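Local coordinates for protein cellulase (Uncultured bacterium, PDB 6XSO) that hydrolyses beta-1,4-linked plant polysaccharides as a broad-specificity GH5_4 endoglucanase, probably cleaving xylan-type substrates besides cellulose, at residues Y348-G351 and L352-A356; P61-K64 and P65-K69; G192-A196 and T197-S201. One frame throughout, in Å; residues are numbered along the deposited sequence.

Contact 1. Residues Y348-G351 and L352-A356; sequences YWMG and LSDGA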
loop_
_atom_site.group_PDB
_atom_site.type_symbol
_atom_site.label_atom_id
_atom_site.label_comp_id
_atom_site.label_asym_id
_atom_site.label_seq_id
_atom_site.Cartn_x
_atom_site.Cartn_y
_atom_site.Cartn_z
ATOM N N TYR A 348 0.786 8.794 3.793
ATOM C CA TYR A 348 0.550 8.854 5.235
ATOM C C TYR A 348 -0.619 7.947 5.639
ATOM O O TYR A 348 -1.606 7.830 4.914
ATOM C CB TYR A 348 0.284 10.321 5.659
ATOM C CG TYR A 348 0.298 10.455 7.147
ATOM C CD1 TYR A 348 -0.889 10.410 7.870
ATOM C CD2 TYR A 348 1.494 10.578 7.842
ATOM C CE1 TYR A 348 -0.880 10.470 9.248
ATOM C CE2 TYR A 348 1.508 10.641 9.214
ATOM C CZ TYR A 348 0.323 10.580 9.910
ATOM O OH TYR A 348 0.368 10.616 11.281
ATOM N N TRP A 349 -0.501 7.286 6.797
ATOM C CA TRP A 349 -1.532 6.342 7.246
ATOM C C TRP A 349 -2.612 7.055 8.067
ATOM O O TRP A 349 -2.381 7.417 9.222
ATOM C CB TRP A 349 -0.931 5.214 8.092
ATOM C CG TRP A 349 -2.030 4.273 8.542
ATOM C CD1 TRP A 349 -2.571 4.164 9.795
ATOM C CD2 TRP A 349 -2.765 3.380 7.711
ATOM N NE1 TRP A 349 -3.589 3.239 9.793
ATOM C CE2 TRP A 349 -3.736 2.748 8.524
ATOM C CE3 TRP A 349 -2.704 3.046 6.352
ATOM C CZ2 TRP A 349 -4.626 1.801 8.019
ATOM C CZ3 TRP A 349 -3.573 2.100 5.856
ATOM C CH2 TRP A 349 -4.525 1.480 6.687
ATOM N N MET A 350 -3.806 7.195 7.494
ATOM C CA MET A 350 -4.998 7.690 8.201
ATOM C C MET A 350 -4.727 9.056 8.835
ATOM O O MET A 350 -4.012 9.895 8.273
ATOM C CB MET A 350 -5.511 6.622 9.155
ATOM C CG MET A 350 -6.082 5.394 8.459
ATOM S SD MET A 350 -6.854 4.194 9.572
ATOM C CE MET A 350 -8.346 5.065 10.033
ATOM N N GLY A 351 -5.325 9.310 9.989
ATOM C CA GLY A 351 -5.293 10.645 10.528
ATOM C C GLY A 351 -5.821 11.596 9.477
ATOM O O GLY A 351 -6.565 11.197 8.573
ATOM N N LEU A 352 -5.426 12.855 9.611
ATOM C CA LEU A 352 -5.709 13.965 8.703
ATOM C C LEU A 352 -7.192 14.301 8.631
ATOM O O LEU A 352 -7.585 15.390 9.060
ATOM C CB LEU A 352 -5.123 13.758 7.310
ATOM C CG LEU A 352 -3.634 13.418 7.230
ATOM C CD1 LEU A 352 -3.154 13.622 5.791
ATOM C CD2 LEU A 352 -2.743 14.183 8.195
ATOM N N SER A 353 -7.999 13.420 8.034
ATOM C CA SER A 353 -9.458 13.542 8.011
ATOM C C SER A 353 -10.009 12.168 8.355
ATOM O O SER A 353 -9.878 11.226 7.563
ATOM C CB SER A 353 -9.961 14.007 6.645
ATOM O OG SER A 353 -11.375 14.206 6.669
ATOM N N ASP A 354 -10.597 12.048 9.542
ATOM C CA ASP A 354 -10.903 10.751 10.121
ATOM C C ASP A 354 -12.337 10.719 10.612
ATOM O O ASP A 354 -12.846 11.705 11.153
ATOM C CB ASP A 354 -9.994 10.459 11.321
ATOM C CG ASP A 354 -10.150 9.048 11.832
ATOM O OD1 ASP A 354 -9.711 8.127 11.114
ATOM O OD2 ASP A 354 -10.711 8.847 12.935
ATOM N N GLY A 355 -12.971 9.569 10.463
ATOM C CA GLY A 355 -14.285 9.413 11.040
ATOM C C GLY A 355 -15.265 10.387 10.426
ATOM O O GLY A 355 -15.229 10.660 9.224
ATOM N N ALA A 356 -16.152 10.930 11.265
ATOM C CA ALA A 356 -17.188 11.827 10.769
ATOM C C ALA A 356 -16.609 13.072 10.107
ATOM O O ALA A 356 -17.321 13.742 9.349
ATOM C CB ALA A 356 -18.116 12.222 11.914
HETATM O O HOH W 1 -8.390 8.589 8.721
HETATM O O HOH W 2 -6.915 8.053 12.093
#
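Tyr348 and Leu352, and further on Met350 and Asp354, make a local contact round a turn at the C-terminal end of strand 345-349, the eighth strand of a (beta/alpha)8 TIM barrel, where the chain enters the loop leading to helix 366-377. The reversal is a classic gamma turn centred on Leu352, with phi/psi of 65/-70°; its bond, from Ser353 N to Gly351 O, is short at 2.7 Å but strongly bent and weak. Gly351 also has positive phi, which a glycine adopts readily. Tyr348 swings its ring away from its own backbone N, so that CD1 comes within 4.1 Å of Leu352 CG, an oblique apolar touch; both side chains also pack on Leu368 of helix 366-377, and Tyr348 OH bonds to Ser310 OG. In the second pair, the bend of Met350 at chi3 (72°) brings its CE to 3.5 Å from Asp354 OD1, while its CG sits near the rim of one face of the Trp349 ring. Asp354 OD1 takes a bond from Gln60 NE2 and meets two waters. Water 1 donates to Asp354 OD1 at 2.8 Å and lies also within reach of Gly351 O; water 2 accepts from Gly351 N at 2.9 Å and gives a weak bond to Asp354 OD1 at 3.0 Å.

Contact 2. Residues P61-K64 and P65-K69; sequences PVTK and PELFK
A weak backbone hydrogen bond joins Lys64 and Leu67 where an extended approach becomes helix 66-73: Lys64 O accepts from Leu67 N at 3.4 Å. Lys64 is still extended, and Pro65 bends the chain into the first turn, in which Phe68 N donates to Pro65 O at 3.0 Å. Among the side chains, Thr63 meets Phe68 nearly at a right angle. A chi1 of -54° sets Thr63 OG1 beside the backbone N and leaves CG2 opposite that N, 3.7 Å from Phe68 CE2, while the hydroxyl OG1 is taken up by Glu55 OE2. Leu67 CD2 lies beside the rim of one face of the Phe68 ring, 4.0 Å above its plane. The polar link is looser: Lys64 NZ bonds to Thr359 O and makes a weak bond with water 3, which also gives a weak one to Glu66 OE1, though Glu66 has a second conformer and this bridge is doubtful. Helix 66-73 lies in the connection between strands 31-34 and 78-81; Pro65 and Phe68 pack on Tyr109 of helix 97-111, whereas Leu67 touches Ser353 in the loop after strand 345-349.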
loop_
_atom_site.group_PDB
_atom_site.type_symbol
_atom_site.label_atom_id
_atom_site.label_comp_id
_atom_site.label_asym_id
_atom_site.label_seq_id
_atom_site.Cartn_x
_atom_site.Cartn_y
_atom_site.Cartn_z
ATOM N N PRO A 61 -17.013 6.509 7.990
ATOM C CA PRO A 61 -18.278 6.697 7.273
ATOM C C PRO A 61 -18.180 6.203 5.836
ATOM O O PRO A 61 -17.099 5.953 5.302
ATOM C CB PRO A 61 -18.451 8.218 7.294
ATOM C CG PRO A 61 -17.005 8.727 7.240
ATOM C CD PRO A 61 -16.208 7.747 8.061
ATOM N N VAL A 62 -19.350 6.074 5.206
ATOM C CA VAL A 62 -19.396 5.836 3.767
ATOM C C VAL A 62 -18.681 6.974 3.053
ATOM O O VAL A 62 -18.988 8.152 3.267
ATOM C CB VAL A 62 -20.850 5.685 3.298
ATOM C CG1 VAL A 62 -20.928 5.653 1.777
ATOM C CG2 VAL A 62 -21.467 4.408 3.881
ATOM N N THR A 63 -17.721 6.622 2.201
ATOM C CA THR A 63 -16.842 7.618 1.601
ATOM C C THR A 63 -17.609 8.424 0.553
ATOM O O THR A 63 -18.461 7.891 -0.163
ATOM C CB THR A 63 -15.674 6.908 0.935
ATOM O OG1 THR A 63 -14.998 6.034 1.867
ATOM C CG2 THR A 63 -14.620 7.889 0.408
ATOM N N LYS A 64 -17.309 9.717 0.467
ATOM C CA LYS A 64 -17.928 10.623 -0.487
ATOM C C LYS A 64 -16.857 11.326 -1.301
ATOM O O LYS A 64 -15.715 11.481 -0.849
ATOM C CB LYS A 64 -18.783 11.686 0.212
ATOM C CG LYS A 64 -20.025 11.107 0.854
ATOM C CD LYS A 64 -20.983 12.176 1.299
ATOM C CE LYS A 64 -20.459 12.920 2.503
ATOM N NZ LYS A 64 -21.362 14.068 2.816
ATOM N N PRO A 65 -17.208 11.815 -2.500
ATOM C CA PRO A 65 -16.159 12.351 -3.382
ATOM C C PRO A 65 -15.540 13.641 -2.885
ATOM O O PRO A 65 -14.384 13.930 -3.219
ATOM C CB PRO A 65 -16.875 12.520 -4.732
ATOM C CG PRO A 65 -18.332 12.560 -4.402
ATOM C CD PRO A 65 -18.492 11.647 -3.212
ATOM N N GLU A 66 -16.271 14.417 -2.088
ATOM C CA GLU A 66 -15.765 15.708 -1.646
ATOM C C GLU A 66 -14.504 15.561 -0.807
ATOM O O GLU A 66 -13.633 16.440 -0.838
ATOM C CB GLU A 66 -16.866 16.424 -0.873
ATOM C CG GLU A 66 -18.012 16.929 -1.739
ATOM C CD GLU A 66 -18.933 15.857 -2.331
ATOM O OE1 GLU A 66 -19.138 14.762 -1.731
ATOM O OE2 GLU A 66 -19.477 16.147 -3.418
ATOM N N LEU A 67 -14.393 14.474 -0.043
ATOM C CA LEU A 67 -13.178 14.220 0.723
ATOM C C LEU A 67 -11.931 14.350 -0.146
ATOM O O LEU A 67 -10.913 14.896 0.288
ATOM C CB LEU A 67 -13.230 12.816 1.334
ATOM C CG LEU A 67 -11.972 12.314 2.031
ATOM C CD1 LEU A 67 -11.623 13.146 3.257
ATOM C CD2 LEU A 67 -12.172 10.816 2.407
ATOM N N PHE A 68 -11.976 13.831 -1.369
ATOM C CA PHE A 68 -10.781 13.831 -2.207
ATOM C C PHE A 68 -10.551 15.178 -2.876
ATOM O O PHE A 68 -9.394 15.532 -3.128
ATOM C CB PHE A 68 -10.827 12.651 -3.170
ATOM C CG PHE A 68 -10.890 11.322 -2.454
ATOM C CD1 PHE A 68 -9.872 10.933 -1.598
ATOM C CD2 PHE A 68 -12.002 10.515 -2.573
ATOM C CE1 PHE A 68 -9.944 9.725 -0.920
ATOM C CE2 PHE A 68 -12.075 9.309 -1.891
ATOM C CZ PHE A 68 -11.051 8.924 -1.067
ATOM N N LYS A 69 -11.615 15.931 -3.164
ATOM C CA LYS A 69 -11.448 17.330 -3.560
ATOM C C LYS A 69 -10.671 18.080 -2.493
ATOM O O LYS A 69 -9.735 18.829 -2.801
ATOM C CB LYS A 69 -12.816 17.961 -3.786
ATOM C CG LYS A 69 -12.803 19.456 -4.186
ATOM C CD LYS A 69 -14.237 19.979 -4.413
ATOM C CE LYS A 69 -14.272 21.457 -4.828
ATOM N NZ LYS A 69 -13.759 22.292 -3.718
HETATM O O HOH W 3 -19.098 15.618 1.467
#

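Contact 3. Residues G192-A196 and T197-S201; sequences GQYDA and TVATS
Asp195 caps helix 196-219 through Val198: OD1 accepts from Val198 N at 3.1 Å with an N-H...O angle of 167°. The donor arrives from above the carboxylate, 57° out of its plane; a chi1 of 180° points the group away from the Asp195 N and forward over the first helical turn. Asp195 O in its turn takes Ala199 N at 2.8 Å, while Asp195 N is hydrogen-bonded to Ser187 OG. Further along, Ala196 O receives Thr200 N at 2.9 Å. This is an N-cap at the start of the barrel helix that lies between strands 168-171 and 229-232, and the negative carboxylate is likely to suit the helix dipole there. Val198 CG2 leans on Asp195 CG at 3.6 Å. Replacing Asp195 by an alanine is likely to leave Val198 N without the carboxylate that caps it and to take away the surface on which that methyl rests. The ring of Tyr194 meets Ala199 CB obliquely, with Tyr194 OH 3.7 Å from it, and also stacks with His246. Water 4 joins the two hydroxyls across the turn, lying 3.0 Å from Tyr194 OH and donating to Thr200 OG1 at 2.9 Å.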
loop_
_atom_site.group_PDB
_atom_site.type_symbol
_atom_site.label_atom_id
_atom_site.label_comp_id
_atom_site.label_asym_id
_atom_site.label_seq_id
_atom_site.Cartn_x
_atom_site.Cartn_y
_atom_site.Cartn_z
ATOM N N GLY A 192 14.356 -19.120 18.918
ATOM C CA GLY A 192 15.674 -18.590 18.637
ATOM C C GLY A 192 15.697 -17.440 17.662
ATOM O O GLY A 192 16.781 -17.003 17.263
ATOM N N GLN A 193 14.529 -16.931 17.267
ATOM C CA GLN A 193 14.392 -15.785 16.376
ATOM C C GLN A 193 14.806 -16.087 14.940
ATOM O O GLN A 193 15.031 -15.159 14.159
ATOM C CB GLN A 193 15.120 -14.543 16.907
ATOM C CG GLN A 193 14.505 -13.973 18.182
ATOM C CD GLN A 193 14.795 -14.807 19.417
ATOM O OE1 GLN A 193 15.952 -14.986 19.803
ATOM N NE2 GLN A 193 13.743 -15.318 20.050
ATOM N N TYR A 194 14.891 -17.365 14.565
ATOM C CA TYR A 194 15.161 -17.724 13.176
ATOM C C TYR A 194 14.839 -19.192 12.926
ATOM O O TYR A 194 15.046 -20.047 13.789
ATOM C CB TYR A 194 16.624 -17.457 12.787
ATOM C CG TYR A 194 16.853 -17.396 11.300
ATOM C CD1 TYR A 194 16.305 -16.367 10.537
ATOM C CD2 TYR A 194 17.596 -18.368 10.651
ATOM C CE1 TYR A 194 16.495 -16.325 9.181
ATOM C CE2 TYR A 194 17.800 -18.322 9.294
ATOM C CZ TYR A 194 17.241 -17.317 8.569
ATOM O OH TYR A 194 17.433 -17.244 7.203
ATOM N N ASP A 195 14.366 -19.468 11.706
ATOM C CA ASP A 195 14.127 -20.832 11.227
ATOM C C ASP A 195 14.354 -20.764 9.720
ATOM O O ASP A 195 13.551 -20.167 8.987
ATOM C CB ASP A 195 12.724 -21.296 11.606
ATOM C CG ASP A 195 12.416 -22.706 11.127
ATOM O OD1 ASP A 195 12.888 -23.072 10.023
ATOM O OD2 ASP A 195 11.704 -23.434 11.854
ATOM N N ALA A 196 15.490 -21.318 9.274
ATOM C CA ALA A 196 15.887 -21.160 7.880
ATOM C C ALA A 196 14.879 -21.800 6.938
ATOM O O ALA A 196 14.652 -21.302 5.829
ATOM C CB ALA A 196 17.265 -21.771 7.654
ATOM N N THR A 197 14.292 -22.927 7.345
ATOM C CA THR A 197 13.278 -23.584 6.524
ATOM C C THR A 197 12.089 -22.656 6.308
ATOM O O THR A 197 11.608 -22.474 5.184
ATOM C CB THR A 197 12.825 -24.879 7.214
ATOM O OG1 THR A 197 13.972 -25.605 7.693
ATOM C CG2 THR A 197 12.018 -25.756 6.251
ATOM N N VAL A 198 11.617 -22.046 7.385
ATOM C CA VAL A 198 10.502 -21.115 7.287
ATOM C C VAL A 198 10.890 -19.872 6.491
ATOM O O VAL A 198 10.114 -19.399 5.649
ATOM C CB VAL A 198 10.020 -20.755 8.702
ATOM C CG1 VAL A 198 9.024 -19.615 8.633
ATOM C CG2 VAL A 198 9.396 -21.973 9.362
ATOM N N ALA A 199 12.080 -19.323 6.736
ATOM C CA ALA A 199 12.489 -18.110 6.028
ATOM C C ALA A 199 12.573 -18.351 4.527
ATOM O O ALA A 199 12.062 -17.554 3.725
ATOM C CB ALA A 199 13.832 -17.604 6.557
ATOM N N THR A 200 13.219 -19.448 4.127
ATOM C CA THR A 200 13.365 -19.761 2.709
ATOM C C THR A 200 12.006 -19.976 2.063
ATOM O O THR A 200 11.769 -19.532 0.930
ATOM C CB THR A 200 14.269 -20.991 2.560
ATOM O OG1 THR A 200 15.580 -20.679 3.048
ATOM C CG2 THR A 200 14.352 -21.436 1.111
ATOM N N SER A 201 11.095 -20.648 2.777
ATOM C CA SER A 201 9.742 -20.859 2.278
ATOM C C SER A 201 9.033 -19.534 2.079
ATOM O O SER A 201 8.322 -19.333 1.084
ATOM C CB SER A 201 8.972 -21.721 3.285
ATOM O OG SER A 201 7.690 -22.089 2.803
HETATM O O HOH W 4 17.126 -19.248 5.007
#

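Overall arrangement
Contact 1 lies at the end of strand 345-349 and in the loop after it, contacts 2 and 3 at the starts of helices 66-73 and 196-219. Connections from strand to helix in this fold leave the C-terminal ends of the strands, the face that bears the active site in GH5 enzymes. Contacts 1 and 2 are neighbours, with centres 12 Å apart, and they touch directly: Gly355 O lies 3.3 Å from Pro61 CD. Contact 3 stands apart on the surface, its centre 37 Å from that of contact 1 and 44 Å from that of contact 2, which lies on the opposite side of the chain's centre.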